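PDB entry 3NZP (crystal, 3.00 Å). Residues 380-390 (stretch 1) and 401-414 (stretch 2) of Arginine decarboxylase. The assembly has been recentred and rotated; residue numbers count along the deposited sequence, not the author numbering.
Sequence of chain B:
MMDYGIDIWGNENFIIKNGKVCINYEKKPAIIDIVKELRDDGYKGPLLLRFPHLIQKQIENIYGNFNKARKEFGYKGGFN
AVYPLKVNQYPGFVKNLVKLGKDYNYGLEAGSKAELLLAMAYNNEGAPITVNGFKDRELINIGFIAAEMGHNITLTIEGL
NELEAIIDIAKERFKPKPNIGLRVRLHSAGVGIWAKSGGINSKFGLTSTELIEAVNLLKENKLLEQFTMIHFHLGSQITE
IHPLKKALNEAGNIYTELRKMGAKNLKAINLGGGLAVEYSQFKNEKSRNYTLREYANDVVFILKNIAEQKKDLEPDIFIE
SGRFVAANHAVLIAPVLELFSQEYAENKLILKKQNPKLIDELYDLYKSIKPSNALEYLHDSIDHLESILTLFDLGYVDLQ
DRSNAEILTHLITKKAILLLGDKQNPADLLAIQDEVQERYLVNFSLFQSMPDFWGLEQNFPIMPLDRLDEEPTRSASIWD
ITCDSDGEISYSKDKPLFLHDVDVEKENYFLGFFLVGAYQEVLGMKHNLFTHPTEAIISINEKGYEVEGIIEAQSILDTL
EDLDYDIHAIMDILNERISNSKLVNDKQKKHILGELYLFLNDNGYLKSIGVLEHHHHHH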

ATOM      1  N   ASP B 380      30.807  19.872 -22.254  1.00 42.53           N
ATOM      2  CA  ASP B 380      31.882  18.995 -22.700  1.00 45.16           C
ATOM      3  C   ASP B 380      32.318  17.979 -21.655  1.00 43.02           C
ATOM      4  O   ASP B 380      32.508  16.799 -21.963  1.00 34.09           O
ATOM      5  N   SER B 381      32.482  18.439 -20.419  1.00 43.93           N
ATOM      6  CA  SER B 381      32.903  17.550 -19.342  1.00 47.52           C
ATOM      7  C   SER B 381      31.969  16.352 -19.257  1.00 47.18           C
ATOM      8  O   SER B 381      32.425  15.211 -19.194  1.00 49.05           O
ATOM      9  N   ILE B 382      30.661  16.608 -19.276  1.00 47.71           N
ATOM     10  CA  ILE B 382      29.672  15.528 -19.189  1.00 43.14           C
ATOM     11  C   ILE B 382      29.849  14.512 -20.302  1.00 41.29           C
ATOM     12  O   ILE B 382      29.842  13.305 -20.062  1.00 36.03           O
ATOM     13  N   ASP B 383      30.000  15.014 -21.520  1.00 37.90           N
ATOM     14  CA  ASP B 383      30.171  14.155 -22.673  1.00 40.76           C
ATOM     15  C   ASP B 383      31.352  13.212 -22.452  1.00 43.33           C
ATOM     16  O   ASP B 383      31.228  11.997 -22.627  1.00 41.89           O
ATOM     17  N   HIS B 384      32.492  13.772 -22.048  1.00 44.11           N
ATOM     18  CA  HIS B 384      33.690  12.972 -21.810  1.00 39.04           C
ATOM     19  C   HIS B 384      33.444  11.807 -20.851  1.00 38.23           C
ATOM     20  O   HIS B 384      33.853  10.662 -21.121  1.00 34.01           O
ATOM     21  N   LEU B 385      32.763  12.094 -19.743  1.00 34.88           N
ATOM     22  CA  LEU B 385      32.439  11.066 -18.761  1.00 29.24           C
ATOM     23  C   LEU B 385      31.607   9.979 -19.434  1.00 31.04           C
ATOM     24  O   LEU B 385      31.785   8.785 -19.171  1.00 21.89           O
ATOM     25  N   GLU B 386      30.708  10.407 -20.319  1.00 30.57           N
ATOM     26  CA  GLU B 386      29.853   9.476 -21.039  1.00 39.75           C
ATOM     27  C   GLU B 386      30.660   8.581 -21.973  1.00 42.06           C
ATOM     28  O   GLU B 386      30.398   7.377 -22.076  1.00 41.14           O
ATOM     29  N   SER B 387      31.642   9.166 -22.653  1.00 42.21           N
ATOM     30  CA  SER B 387      32.488   8.395 -23.555  1.00 43.01           C
ATOM     31  C   SER B 387      33.357   7.430 -22.754  1.00 44.08           C
ATOM     32  O   SER B 387      33.567   6.282 -23.169  1.00 40.89           O
ATOM     33  N   ILE B 388      33.859   7.876 -21.603  1.00 39.58           N
ATOM     34  CA  ILE B 388      34.692   6.986 -20.794  1.00 41.98           C
ATOM     35  C   ILE B 388      33.885   5.801 -20.307  1.00 40.25           C
ATOM     36  O   ILE B 388      34.321   4.651 -20.419  1.00 38.79           O
ATOM     37  N   LEU B 389      32.703   6.086 -19.775  1.00 30.21           N
ATOM     38  CA  LEU B 389      31.839   5.025 -19.301  1.00 29.01           C
ATOM     39  C   LEU B 389      31.577   4.027 -20.422  1.00 36.06           C
ATOM     40  O   LEU B 389      31.679   2.814 -20.225  1.00 40.74           O
ATOM     41  N   THR B 390      31.239   4.535 -21.601  1.00 33.96           N
ATOM     42  CA  THR B 390      30.971   3.656 -22.728  1.00 39.45           C
ATOM     43  C   THR B 390      32.196   2.781 -22.994  1.00 43.27           C
ATOM     44  O   THR B 390      32.071   1.600 -23.320  1.00 42.67           O
ATOM     45  N   ASP B 401      40.448   4.649 -14.112  1.00 42.66           N
ATOM     46  CA  ASP B 401      40.080   5.635 -15.122  1.00 44.68           C
ATOM     47  C   ASP B 401      38.652   6.124 -14.914  1.00 43.04           C
ATOM     48  O   ASP B 401      38.386   7.333 -14.869  1.00 43.13           O
ATOM     49  N   ARG B 402      37.733   5.171 -14.798  1.00 34.63           N
ATOM     50  CA  ARG B 402      36.340   5.493 -14.578  1.00 27.97           C
ATOM     51  C   ARG B 402      36.245   6.384 -13.351  1.00 32.66           C
ATOM     52  O   ARG B 402      35.521   7.386 -13.350  1.00 31.95           O
ATOM     53  N   SER B 403      36.990   6.023 -12.304  1.00 38.34           N
ATOM     54  CA  SER B 403      36.996   6.790 -11.054  1.00 38.38           C
ATOM     55  C   SER B 403      37.466   8.191 -11.337  1.00 37.77           C
ATOM     56  O   SER B 403      36.794   9.164 -10.998  1.00 37.45           O
ATOM     57  N   ASN B 404      38.628   8.297 -11.962  1.00 37.18           N
ATOM     58  CA  ASN B 404      39.164   9.609 -12.265  1.00 42.83           C
ATOM     59  C   ASN B 404      38.167  10.472 -13.001  1.00 45.05           C
ATOM     60  O   ASN B 404      37.935  11.629 -12.629  1.00 40.77           O
ATOM     61  N   ALA B 405      37.586   9.889 -14.047  1.00 43.85           N
ATOM     62  CA  ALA B 405      36.610  10.569 -14.881  1.00 38.39           C
ATOM     63  C   ALA B 405      35.475  11.144 -14.049  1.00 40.37           C
ATOM     64  O   ALA B 405      35.185  12.341 -14.116  1.00 40.69           O
ATOM     65  N   GLU B 406      34.847  10.282 -13.255  1.00 41.45           N
ATOM     66  CA  GLU B 406      33.733  10.677 -12.397  1.00 37.67           C
ATOM     67  C   GLU B 406      34.101  11.806 -11.437  1.00 38.22           C
ATOM     68  O   GLU B 406      33.352  12.786 -11.293  1.00 37.12           O
ATOM     69  N   ILE B 407      35.254  11.675 -10.786  1.00 37.21           N
ATOM     70  CA  ILE B 407      35.718  12.694  -9.837  1.00 43.30           C
ATOM     71  C   ILE B 407      35.925  14.039 -10.549  1.00 48.04           C
ATOM     72  O   ILE B 407      35.417  15.088 -10.120  1.00 42.17           O
ATOM     73  N   LEU B 408      36.684  13.995 -11.641  1.00 50.38           N
ATOM     74  CA  LEU B 408      36.980  15.191 -12.430  1.00 47.57           C
ATOM     75  C   LEU B 408      35.679  15.845 -12.870  1.00 45.64           C
ATOM     76  O   LEU B 408      35.473  17.043 -12.677  1.00 42.59           O
ATOM     77  N   THR B 409      34.801  15.036 -13.451  1.00 42.48           N
ATOM     78  CA  THR B 409      33.521  15.519 -13.921  1.00 36.62           C
ATOM     79  C   THR B 409      32.808  16.258 -12.809  1.00 48.49           C
ATOM     80  O   THR B 409      32.302  17.362 -13.017  1.00 56.41           O
ATOM     81  N   HIS B 410      32.774  15.660 -11.621  1.00 50.25           N
ATOM     82  CA  HIS B 410      32.125  16.315 -10.493  1.00 50.23           C
ATOM     83  C   HIS B 410      32.833  17.603 -10.128  1.00 46.71           C
ATOM     84  O   HIS B 410      32.189  18.635  -9.936  1.00 42.12           O
ATOM     85  N   LEU B 411      34.157  17.553 -10.035  1.00 43.12           N
ATOM     86  CA  LEU B 411      34.906  18.757  -9.708  1.00 47.87           C
ATOM     87  C   LEU B 411      34.604  19.858 -10.729  1.00 52.85           C
ATOM     88  O   LEU B 411      34.354  21.007 -10.362  1.00 52.55           O
ATOM     89  N   ILE B 412      34.618  19.496 -12.011  1.00 50.70           N
ATOM     90  CA  ILE B 412      34.351  20.442 -13.088  1.00 40.86           C
ATOM     91  C   ILE B 412      32.945  21.003 -12.993  1.00 47.34           C
ATOM     92  O   ILE B 412      32.732  22.202 -13.164  1.00 47.16           O
ATOM     93  N   THR B 413      31.982  20.131 -12.716  1.00 51.78           N
ATOM     94  CA  THR B 413      30.588  20.554 -12.580  1.00 53.59           C
ATOM     95  C   THR B 413      30.441  21.469 -11.375  1.00 55.44           C
ATOM     96  O   THR B 413      29.711  22.458 -11.420  1.00 51.22           O
ATOM     97  N   LYS B 414      31.136  21.130 -10.294  1.00 61.79           N
ATOM     98  CA  LYS B 414      31.077  21.932  -9.080  1.00 67.45           C
ATOM     99  C   LYS B 414      31.609  23.343  -9.356  1.00 70.80           C
ATOM    100  O   LYS B 414      30.888  24.331  -9.193  1.00 72.41           O
TER

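Two nearly antiparallel helices, their axes crossing at 168° and 9.5 Å apart at closest approach, pack here through a small, mainly apolar seam that buries 478 Å² and has no hydrogen bond from one helix to the other. The backbones come closest at Leu385 and Ala405, whose CA atoms lie 5.7 Å apart, and at Ser381 and Thr409, 5.8 Å between CA atoms; Ala405 and Ser381 are small residues.

Ala405 points toward the first helix, and its lone methyl leaves room for two larger neighbours. Ile388, with chi1 m and chi2 t, brings CD1 to 3.2 Å from Ala405 CB, a tight contact, while Leu385, with chi1 t and chi2 p, sets its CD1 3.7 Å from the same Ala405 CB. Leu385 CD1 also lies 3.7 Å from Glu406 CG, so the aliphatic part of an acidic side chain serves as packing surface.

Thr409 (chi1 m) also points inward. Its hydroxyl could be a liability in such a seam, but Thr409 OG1 donates to Ala405 O of its own helix at 2.6 Å, and Leu385 CB can then rest 3.4 Å from Thr409 OG1. Thr409 CG2 meets Ile382 CD1 at 4.0 Å; Ile382 leaves its backbone sideways, but its m, m rotamer brings the end of the chain nearer. Ser381 (chi1 p) also points toward the partner, with its CB 3.5 Å from Ile412 CG2, while its OG bonds to a residue just outside the stretch.

At the other end, Leu389 (m, t) lies beside a charged pair. The extended Arg402, t at chi1 through chi3, forms a salt bridge within its helix from NE to Glu406 OE1 at 3.2 Å, one turn on. Leu389 CD2 lies 3.8 Å from Arg402 NE, approaching the guanidinium obliquely, so a leucine methyl packs beside charges that are already paired.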

ATOM      1  CB  ASP B 380      33.084  19.832 -23.132  1.00 48.79           C
ATOM      2  CG  ASP B 380      32.755  20.775 -24.266  1.00 55.69           C
ATOM      3  OD1 ASP B 380      32.396  20.304 -25.363  1.00 64.66           O
ATOM      4  OD2 ASP B 380      32.853  21.999 -24.059  1.00 58.77           O
ATOM      5  CB  SER B 381      32.933  18.296 -18.005  1.00 44.94           C
ATOM      6  OG  SER B 381      31.705  18.949 -17.756  1.00 59.67           O
ATOM      7  CB  ILE B 382      28.230  16.069 -19.251  1.00 38.07           C
ATOM      8  CG1 ILE B 382      27.991  17.024 -18.094  1.00 38.86           C
ATOM      9  CG2 ILE B 382      27.237  14.921 -19.100  1.00 28.52           C
ATOM     10  CD1 ILE B 382      28.163  16.345 -16.736  1.00 42.70           C
ATOM     11  CB  ASP B 383      30.391  14.999 -23.938  1.00 50.92           C
ATOM     12  CG  ASP B 383      29.166  15.844 -24.319  1.00 64.87           C
ATOM     13  OD1 ASP B 383      29.201  16.478 -25.392  1.00 64.82           O
ATOM     14  OD2 ASP B 383      28.170  15.882 -23.558  1.00 78.98           O
ATOM     15  CB  HIS B 384      34.821  13.871 -21.313  1.00 38.10           C
ATOM     16  CG  HIS B 384      35.312  14.833 -22.352  1.00 44.47           C
ATOM     17  ND1 HIS B 384      35.079  14.654 -23.699  1.00 43.21           N
ATOM     18  CD2 HIS B 384      36.065  15.953 -22.249  1.00 48.03           C
ATOM     19  CE1 HIS B 384      35.670  15.620 -24.380  1.00 39.88           C
ATOM     20  NE2 HIS B 384      36.275  16.422 -23.523  1.00 43.80           N
ATOM     21  CB  LEU B 385      31.659  11.674 -17.603  1.00 21.81           C
ATOM     22  CG  LEU B 385      31.197  10.686 -16.522  1.00 28.69           C
ATOM     23  CD1 LEU B 385      32.395  10.041 -15.850  1.00 25.34           C
ATOM     24  CD2 LEU B 385      30.369  11.431 -15.510  1.00 16.24           C
ATOM     25  CB  GLU B 386      28.773  10.223 -21.827  1.00 43.23           C
ATOM     26  CG  GLU B 386      27.441  10.338 -21.091  1.00 62.04           C
ATOM     27  CD  GLU B 386      27.021   9.019 -20.423  1.00 80.42           C
ATOM     28  OE1 GLU B 386      27.074   7.951 -21.093  1.00 85.78           O
ATOM     29  OE2 GLU B 386      26.636   9.050 -19.226  1.00 76.85           O
ATOM     30  CB  SER B 387      33.366   9.321 -24.400  1.00 39.80           C
ATOM     31  OG  SER B 387      32.592  10.041 -25.347  1.00 38.90           O
ATOM     32  CB  ILE B 388      35.304   7.710 -19.603  1.00 43.66           C
ATOM     33  CG1 ILE B 388      36.326   8.693 -20.117  1.00 51.13           C
ATOM     34  CG2 ILE B 388      36.051   6.744 -18.702  1.00 34.14           C
ATOM     35  CD1 ILE B 388      36.935   9.471 -19.016  1.00 77.12           C
ATOM     36  CB  LEU B 389      30.524   5.602 -18.817  1.00 29.82           C
ATOM     37  CG  LEU B 389      30.623   6.482 -17.582  1.00 23.62           C
ATOM     38  CD1 LEU B 389      29.234   6.979 -17.218  1.00 33.06           C
ATOM     39  CD2 LEU B 389      31.218   5.689 -16.443  1.00 21.94           C
ATOM     40  CB  THR B 390      30.621   4.456 -24.001  1.00 40.74           C
ATOM     41  OG1 THR B 390      29.549   5.363 -23.719  1.00 39.40           O
ATOM     42  CG2 THR B 390      30.191   3.511 -25.121  1.00 38.39           C
ATOM     43  CB  ASP B 401      40.208   5.043 -16.536  1.00 45.27           C
ATOM     44  CG  ASP B 401      41.641   4.682 -16.903  1.00 51.58           C
ATOM     45  OD1 ASP B 401      42.587   5.356 -16.423  1.00 46.59           O
ATOM     46  OD2 ASP B 401      41.816   3.728 -17.686  1.00 46.11           O
ATOM     47  CB  ARG B 402      35.547   4.211 -14.375  1.00 19.62           C
ATOM     48  CG  ARG B 402      34.105   4.433 -14.030  1.00 30.43           C
ATOM     49  CD  ARG B 402      33.333   3.139 -14.106  1.00 41.67           C
ATOM     50  NE  ARG B 402      31.980   3.281 -13.584  1.00 47.04           N
ATOM     51  CZ  ARG B 402      31.125   2.270 -13.475  1.00 54.95           C
ATOM     52  NH1 ARG B 402      31.487   1.052 -13.849  1.00 57.80           N
ATOM     53  NH2 ARG B 402      29.911   2.474 -12.995  1.00 63.82           N
ATOM     54  CB  SER B 403      37.927   6.152 -10.014  1.00 40.72           C
ATOM     55  OG  SER B 403      37.949   6.916  -8.810  1.00 31.28           O
ATOM     56  CB  ASN B 404      40.422   9.475 -13.099  1.00 42.09           C
ATOM     57  CG  ASN B 404      41.557   8.926 -12.307  1.00 47.78           C
ATOM     58  OD1 ASN B 404      41.736   9.295 -11.137  1.00 39.79           O
ATOM     59  ND2 ASN B 404      42.343   8.042 -12.923  1.00 43.96           N
ATOM     60  CB  ALA B 405      36.070   9.602 -15.912  1.00 40.09           C
ATOM     61  CB  GLU B 406      33.238   9.465 -11.624  1.00 30.03           C
ATOM     62  CG  GLU B 406      32.632   8.389 -12.505  1.00 47.69           C
ATOM     63  CD  GLU B 406      32.337   7.119 -11.742  1.00 55.08           C
ATOM     64  OE1 GLU B 406      31.753   6.179 -12.324  1.00 50.67           O
ATOM     65  OE2 GLU B 406      32.699   7.063 -10.545  1.00 73.82           O
ATOM     66  CB  ILE B 407      37.056  12.282  -9.187  1.00 39.27           C
ATOM     67  CG1 ILE B 407      36.972  10.883  -8.603  1.00 40.49           C
ATOM     68  CG2 ILE B 407      37.383  13.204  -8.052  1.00 38.55           C
ATOM     69  CD1 ILE B 407      38.319  10.360  -8.175  1.00 35.21           C
ATOM     70  CB  LEU B 408      37.832  14.811 -13.655  1.00 39.35           C
ATOM     71  CG  LEU B 408      39.313  14.548 -13.381  1.00 27.81           C
ATOM     72  CD1 LEU B 408      39.944  13.710 -14.483  1.00 23.54           C
ATOM     73  CD2 LEU B 408      40.002  15.884 -13.248  1.00 21.47           C
ATOM     74  CB  THR B 409      32.668  14.365 -14.396  1.00 36.07           C
ATOM     75  OG1 THR B 409      33.361  13.674 -15.443  1.00 36.35           O
ATOM     76  CG2 THR B 409      31.340  14.865 -14.907  1.00 31.77           C
ATOM     77  CB  HIS B 410      32.072  15.393  -9.285  1.00 63.02           C
ATOM     78  CG  HIS B 410      30.887  14.486  -9.287  1.00 79.57           C
ATOM     79  ND1 HIS B 410      30.679  13.535 -10.263  1.00 81.12           N
ATOM     80  CD2 HIS B 410      29.816  14.423  -8.461  1.00 83.81           C
ATOM     81  CE1 HIS B 410      29.527  12.927 -10.039  1.00 86.84           C
ATOM     82  NE2 HIS B 410      28.984  13.449  -8.952  1.00 90.12           N
ATOM     83  CB  LEU B 411      36.409  18.467  -9.690  1.00 43.30           C
ATOM     84  CG  LEU B 411      36.942  17.651  -8.507  1.00 45.25           C
ATOM     85  CD1 LEU B 411      38.439  17.355  -8.687  1.00 34.53           C
ATOM     86  CD2 LEU B 411      36.698  18.432  -7.230  1.00 40.73           C
ATOM     87  CB  ILE B 412      34.550  19.786 -14.457  1.00 39.43           C
ATOM     88  CG1 ILE B 412      36.045  19.602 -14.712  1.00 40.65           C
ATOM     89  CG2 ILE B 412      33.912  20.626 -15.544  1.00 37.19           C
ATOM     90  CD1 ILE B 412      36.369  18.759 -15.909  1.00 36.10           C
ATOM     91  CB  THR B 413      29.654  19.347 -12.398  1.00 49.55           C
ATOM     92  OG1 THR B 413      29.511  18.656 -13.649  1.00 46.20           O
ATOM     93  CG2 THR B 413      28.292  19.803 -11.911  1.00 43.95           C
ATOM     94  CB  LYS B 414      31.899  21.274  -7.962  1.00 67.85           C
ATOM     95  CG  LYS B 414      31.730  21.938  -6.590  1.00 75.27           C
ATOM     96  CD  LYS B 414      32.870  21.584  -5.624  1.00 76.24           C
ATOM     97  CE  LYS B 414      32.618  22.127  -4.214  1.00 69.85           C
ATOM     98  NZ  LYS B 414      32.270  23.582  -4.169  1.00 71.97           N
TER